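Local coordinates for butyrophilin subfamily 1 member A1 (Bos taurus, PDB 4HH8), which probably takes part in milk-fat droplet secretion and in inhibiting T-cell activation; this chain holds its extracellular immunoglobulin domains, at residues C36-S39 with P40-A44; V192-D196 with S197-N201. The protein carries 1 engineered substitution. All coordinates share one frame; numbering follows the deposited sequence.

Interaction 1: residues C36-S39 with P40-A44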
loop_
_atom_site.group_PDB
_atom_site.type_symbol
_atom_site.label_atom_id
_atom_site.label_comp_id
_atom_site.label_asym_id
_atom_site.label_seq_id
_atom_site.Cartn_x
_atom_site.Cartn_y
_atom_site.Cartn_z
ATOM N N CYS A 36 10.318 -8.103 -13.049
ATOM C CA CYS A 36 10.489 -9.535 -13.191
ATOM C C CYS A 36 11.666 -9.709 -14.145
ATOM O O CYS A 36 11.929 -8.833 -14.985
ATOM C CB CYS A 36 9.256 -10.204 -13.768
ATOM S SG CYS A 36 7.883 -10.344 -12.643
ATOM N N ARG A 37 12.379 -10.819 -14.010
ATOM C CA ARG A 37 13.558 -11.059 -14.842
ATOM C C ARG A 37 13.634 -12.500 -15.294
ATOM O O ARG A 37 13.110 -13.404 -14.636
ATOM C CB ARG A 37 14.867 -10.614 -14.153
ATOM C CG ARG A 37 15.123 -11.261 -12.793
ATOM C CD ARG A 37 16.585 -11.183 -12.297
ATOM N NE ARG A 37 16.780 -12.146 -11.189
ATOM C CZ ARG A 37 17.742 -12.104 -10.254
ATOM N NH1 ARG A 37 18.661 -11.131 -10.245
ATOM N NH2 ARG A 37 17.777 -13.044 -9.309
ATOM N N LEU A 38 14.284 -12.692 -16.436
ATOM C CA LEU A 38 14.584 -14.024 -16.928
ATOM C C LEU A 38 15.740 -14.637 -16.157
ATOM O O LEU A 38 16.644 -13.912 -15.733
ATOM C CB LEU A 38 14.938 -13.966 -18.421
ATOM C CG LEU A 38 13.734 -13.766 -19.357
ATOM C CD1 LEU A 38 14.169 -13.816 -20.829
ATOM C CD2 LEU A 38 12.596 -14.764 -19.110
ATOM N N SER A 39 15.691 -15.964 -15.996
ATOM C CA SER A 39 16.835 -16.799 -15.599
ATOM C C SER A 39 16.984 -17.884 -16.660
ATOM O O SER A 39 16.052 -18.654 -16.894
ATOM C CB SER A 39 16.626 -17.487 -14.248
ATOM O OG SER A 39 17.880 -17.910 -13.706
ATOM N N PRO A 40 18.135 -17.945 -17.327
ATOM C CA PRO A 40 19.350 -17.128 -17.213
ATOM C C PRO A 40 19.154 -15.712 -17.723
ATOM O O PRO A 40 18.125 -15.405 -18.339
ATOM C CB PRO A 40 20.333 -17.854 -18.127
ATOM C CG PRO A 40 19.423 -18.536 -19.116
ATOM C CD PRO A 40 18.271 -18.997 -18.346
ATOM N N ASN A 41 20.156 -14.867 -17.507
ATOM C CA ASN A 41 20.050 -13.460 -17.854
ATOM C C ASN A 41 20.221 -13.185 -19.356
ATOM O O ASN A 41 21.115 -12.449 -19.786
ATOM C CB ASN A 41 21.008 -12.638 -16.997
ATOM C CG ASN A 41 22.424 -13.148 -17.059
ATOM O OD1 ASN A 41 22.674 -14.350 -17.250
ATOM N ND2 ASN A 41 23.369 -12.235 -16.929
ATOM N N VAL A 42 19.330 -13.768 -20.149
ATOM C CA VAL A 42 19.348 -13.558 -21.592
ATOM C C VAL A 42 18.412 -12.414 -22.006
ATOM O O VAL A 42 17.527 -12.054 -21.259
ATOM C CB VAL A 42 19.025 -14.884 -22.360
ATOM C CG1 VAL A 42 20.187 -15.872 -22.196
ATOM C CG2 VAL A 42 17.695 -15.520 -21.898
ATOM N N SER A 43 18.623 -11.839 -23.186
ATOM C CA SER A 43 17.765 -10.754 -23.673
ATOM C C SER A 43 16.292 -11.113 -23.706
ATOM O O SER A 43 15.927 -12.192 -24.130
ATOM C CB SER A 43 18.138 -10.307 -25.072
ATOM O OG SER A 43 17.227 -9.283 -25.471
ATOM N N ALA A 44 15.458 -10.196 -23.246
ATOM C CA ALA A 44 14.011 -10.354 -23.364
ATOM C C ALA A 44 13.415 -9.504 -24.527
ATOM O O ALA A 44 12.196 -9.523 -24.703
ATOM C CB ALA A 44 13.298 -10.040 -22.015
#

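Interaction 2: residues V192-D196 with S197-N201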
loop_
_atom_site.group_PDB
_atom_site.type_symbol
_atom_site.label_atom_id
_atom_site.label_comp_id
_atom_site.label_asym_id
_atom_site.label_seq_id
_atom_site.Cartn_x
_atom_site.Cartn_y
_atom_site.Cartn_z
ATOM N N VAL A 192 -11.387 6.446 24.288
ATOM C CA VAL A 192 -10.886 5.868 25.494
ATOM C C VAL A 192 -11.558 6.645 26.646
ATOM O O VAL A 192 -11.981 7.806 26.478
ATOM C CB VAL A 192 -9.347 5.938 25.422
ATOM C CG1 VAL A 192 -8.757 7.260 25.951
ATOM C CG2 VAL A 192 -8.704 4.732 25.900
ATOM N N ILE A 193 -11.726 6.003 27.789
ATOM C CA ILE A 193 -12.196 6.721 28.978
ATOM C C ILE A 193 -11.031 6.774 29.974
ATOM O O ILE A 193 -10.501 5.744 30.354
ATOM C CB ILE A 193 -13.469 6.079 29.558
ATOM C CG1 ILE A 193 -14.608 6.188 28.523
ATOM C CG2 ILE A 193 -13.862 6.773 30.851
ATOM C CD1 ILE A 193 -15.874 5.464 28.898
ATOM N N ILE A 194 -10.591 7.982 30.328
ATOM C CA ILE A 194 -9.527 8.162 31.323
ATOM C C ILE A 194 -10.105 8.089 32.734
ATOM O O ILE A 194 -10.949 8.916 33.094
ATOM C CB ILE A 194 -8.784 9.511 31.139
ATOM C CG1 ILE A 194 -8.259 9.666 29.710
ATOM C CG2 ILE A 194 -7.663 9.661 32.177
ATOM C CD1 ILE A 194 -7.323 8.553 29.221
ATOM N N ARG A 195 -9.696 7.077 33.510
ATOM C CA ARG A 195 -10.100 6.973 34.935
ATOM C C ARG A 195 -8.882 7.148 35.841
ATOM O O ARG A 195 -8.167 6.187 36.130
ATOM C CB ARG A 195 -10.808 5.643 35.247
ATOM C CG ARG A 195 -12.159 5.454 34.555
ATOM C CD ARG A 195 -12.505 3.969 34.489
ATOM N NE ARG A 195 -13.549 3.631 33.514
ATOM C CZ ARG A 195 -13.302 3.216 32.273
ATOM N NH1 ARG A 195 -12.046 3.130 31.838
ATOM N NH2 ARG A 195 -14.302 2.899 31.471
ATOM N N ASP A 196 -8.640 8.389 36.258
ATOM C CA ASP A 196 -7.426 8.757 36.998
ATOM C C ASP A 196 -7.493 10.234 37.439
ATOM O O ASP A 196 -8.319 11.018 36.942
ATOM C CB ASP A 196 -6.169 8.517 36.129
ATOM C CG ASP A 196 -4.970 7.988 36.934
ATOM O OD1 ASP A 196 -4.435 6.913 36.572
ATOM O OD2 ASP A 196 -4.555 8.640 37.922
ATOM N N SER A 197 -6.640 10.598 38.394
ATOM C CA SER A 197 -6.303 11.999 38.611
ATOM C C SER A 197 -4.938 12.185 37.965
ATOM O O SER A 197 -4.720 13.134 37.202
ATOM C CB SER A 197 -6.225 12.336 40.110
ATOM O OG SER A 197 -7.385 11.910 40.813
ATOM N N SER A 198 -4.056 11.219 38.243
ATOM C CA SER A 198 -2.611 11.335 38.035
ATOM C C SER A 198 -2.128 11.258 36.596
ATOM O O SER A 198 -0.936 11.467 36.331
ATOM C CB SER A 198 -1.863 10.305 38.892
ATOM O OG SER A 198 -1.642 10.803 40.204
HETATM N N MSE A 199 -3.030 10.976 35.662
HETATM C CA MSE A 199 -2.627 10.997 34.259
HETATM C C MSE A 199 -2.408 12.442 33.789
HETATM O O MSE A 199 -3.355 13.198 33.589
HETATM C CB MSE A 199 -3.618 10.233 33.381
HETATM C CG MSE A 199 -2.936 9.442 32.282
HETATM SE SE MSE A 199 -3.750 7.667 32.044
HETATM C CE MSE A 199 -2.886 6.699 33.533
ATOM N N LYS A 200 -1.136 12.806 33.652
ATOM C CA LYS A 200 -0.697 14.162 33.331
ATOM C C LYS A 200 -1.075 14.470 31.872
ATOM O O LYS A 200 -1.916 15.335 31.598
ATOM C CB LYS A 200 0.837 14.241 33.534
ATOM C CG LYS A 200 1.419 15.547 34.124
ATOM C CD LYS A 200 1.889 16.543 33.036
ATOM C CE LYS A 200 3.191 17.285 33.413
ATOM N NZ LYS A 200 3.063 18.176 34.617
ATOM N N ASN A 201 -0.429 13.740 30.962
ATOM C CA ASN A 201 -0.662 13.774 29.528
ATOM C C ASN A 201 -1.034 12.384 29.045
ATOM O O ASN A 201 -0.646 11.377 29.652
ATOM C CB ASN A 201 0.618 14.119 28.781
ATOM C CG ASN A 201 1.159 15.470 29.136
ATOM O OD1 ASN A 201 0.447 16.483 29.060
ATOM N ND2 ASN A 201 2.446 15.508 29.514
#

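Interaction 1: residues C36-S39 with P40-A44
Leu38 CD1 rests against Ala44 CB and Val42 CG2, 4.1 Å from each, where the B strand of the V-type immunoglobulin domain (32-39) runs into the BC loop. With CG placed anti to the carbonyl carbon (chi1 -75°), Leu38 reaches along the inside of the turn, and its CD1 also lies 3.8 Å from Val42 O. Nearer the backbone, Leu38 CB meets Pro40 O at 3.5 Å, so one leucine touches the loop at its first residue, Pro40, and again at Val42 and Ala44.

The backbone bends sharply around it. The peptide between Ser39 and Pro40 is cis, drawing their CA atoms to 3.0 Å, and Asn41 then centres an inverse gamma turn. Farther out, Phe112 of strand 106-114 touches Leu38, Ala44 and Cys36, joining the loop base to the sheet that faces strand 32-39. Cys36 is disulfide-bonded to Cys110, the bridge between the two sheets of the sandwich. Asn41, an experimentally established glycosylation site that carries no sugar in this structure, points outward from the turn. Beyond it, Ser43 OG is hydrogen-bonded to Lys45 N. The gamma turn itself is closed by the bond from Val42 N to Pro40 O, 2.7 Å long.

Interaction 2: residues V192-D196 with S197-N201
Asp196 lies across the end of Met199, a selenomethionine: the two side chains cross at about a right angle, with Asp196 OD1 3.4 Å from Met199 CE. Nearer the backbone, Asp196 CB and Met199 CB are 4.1 Å apart. The selenomethionine chain bends at chi2 and again at chi3 (-80°), which carries its methyl round to the carboxylate.

The other carboxylate oxygen ties the turn together. Ser198 N donates to Asp196 OD2 at 2.6 Å, a side-chain-to-backbone bond two residues on that makes an Asx turn. The bond is bent, 133° at the hydrogen, and meets the anti side of the oxygen 33° out of the carboxylate plane. Ser198 CB is also close to this oxygen, at 3.3 Å.

On the inner side, Ile194 CG2 packs on Met199 CB at 4.3 Å. Ile194 in turn touches Leu148 of strand 146-155, and Met199 touches Thr165 of strand 160-165, so the Ile194-Met199 pair joins the end of strand 186-194 and the EF loop of the second immunoglobulin domain to residues of both sheets. On the strand before the turn, Ile193 CG2 lies over one face of the Arg195 guanidinium.

Asp196 thus divides its work, one oxygen against a methyl group and the other on a backbone N-H. That bond probably steadies negative charge on the carboxylate at this exposed turn.

In the fold
The two contacts stand on opposite sides of the chain's centre, their own centres 61 Å apart and their nearest atoms about 45 Å apart, so they do not touch. Interaction 1 is in the V-type domain and interaction 2 in the C-type domain that follows it. Each marks a place where the chain leaves one sheet of a beta sandwich for the other: interaction 1 on the way from strand 32-39 to strand 48-52, and interaction 2 between strand 186-194 and strand 201-208. Each also holds an experimentally established N-glycosylation site, Asn41 and Asn201, although neither glycan is present in this structure.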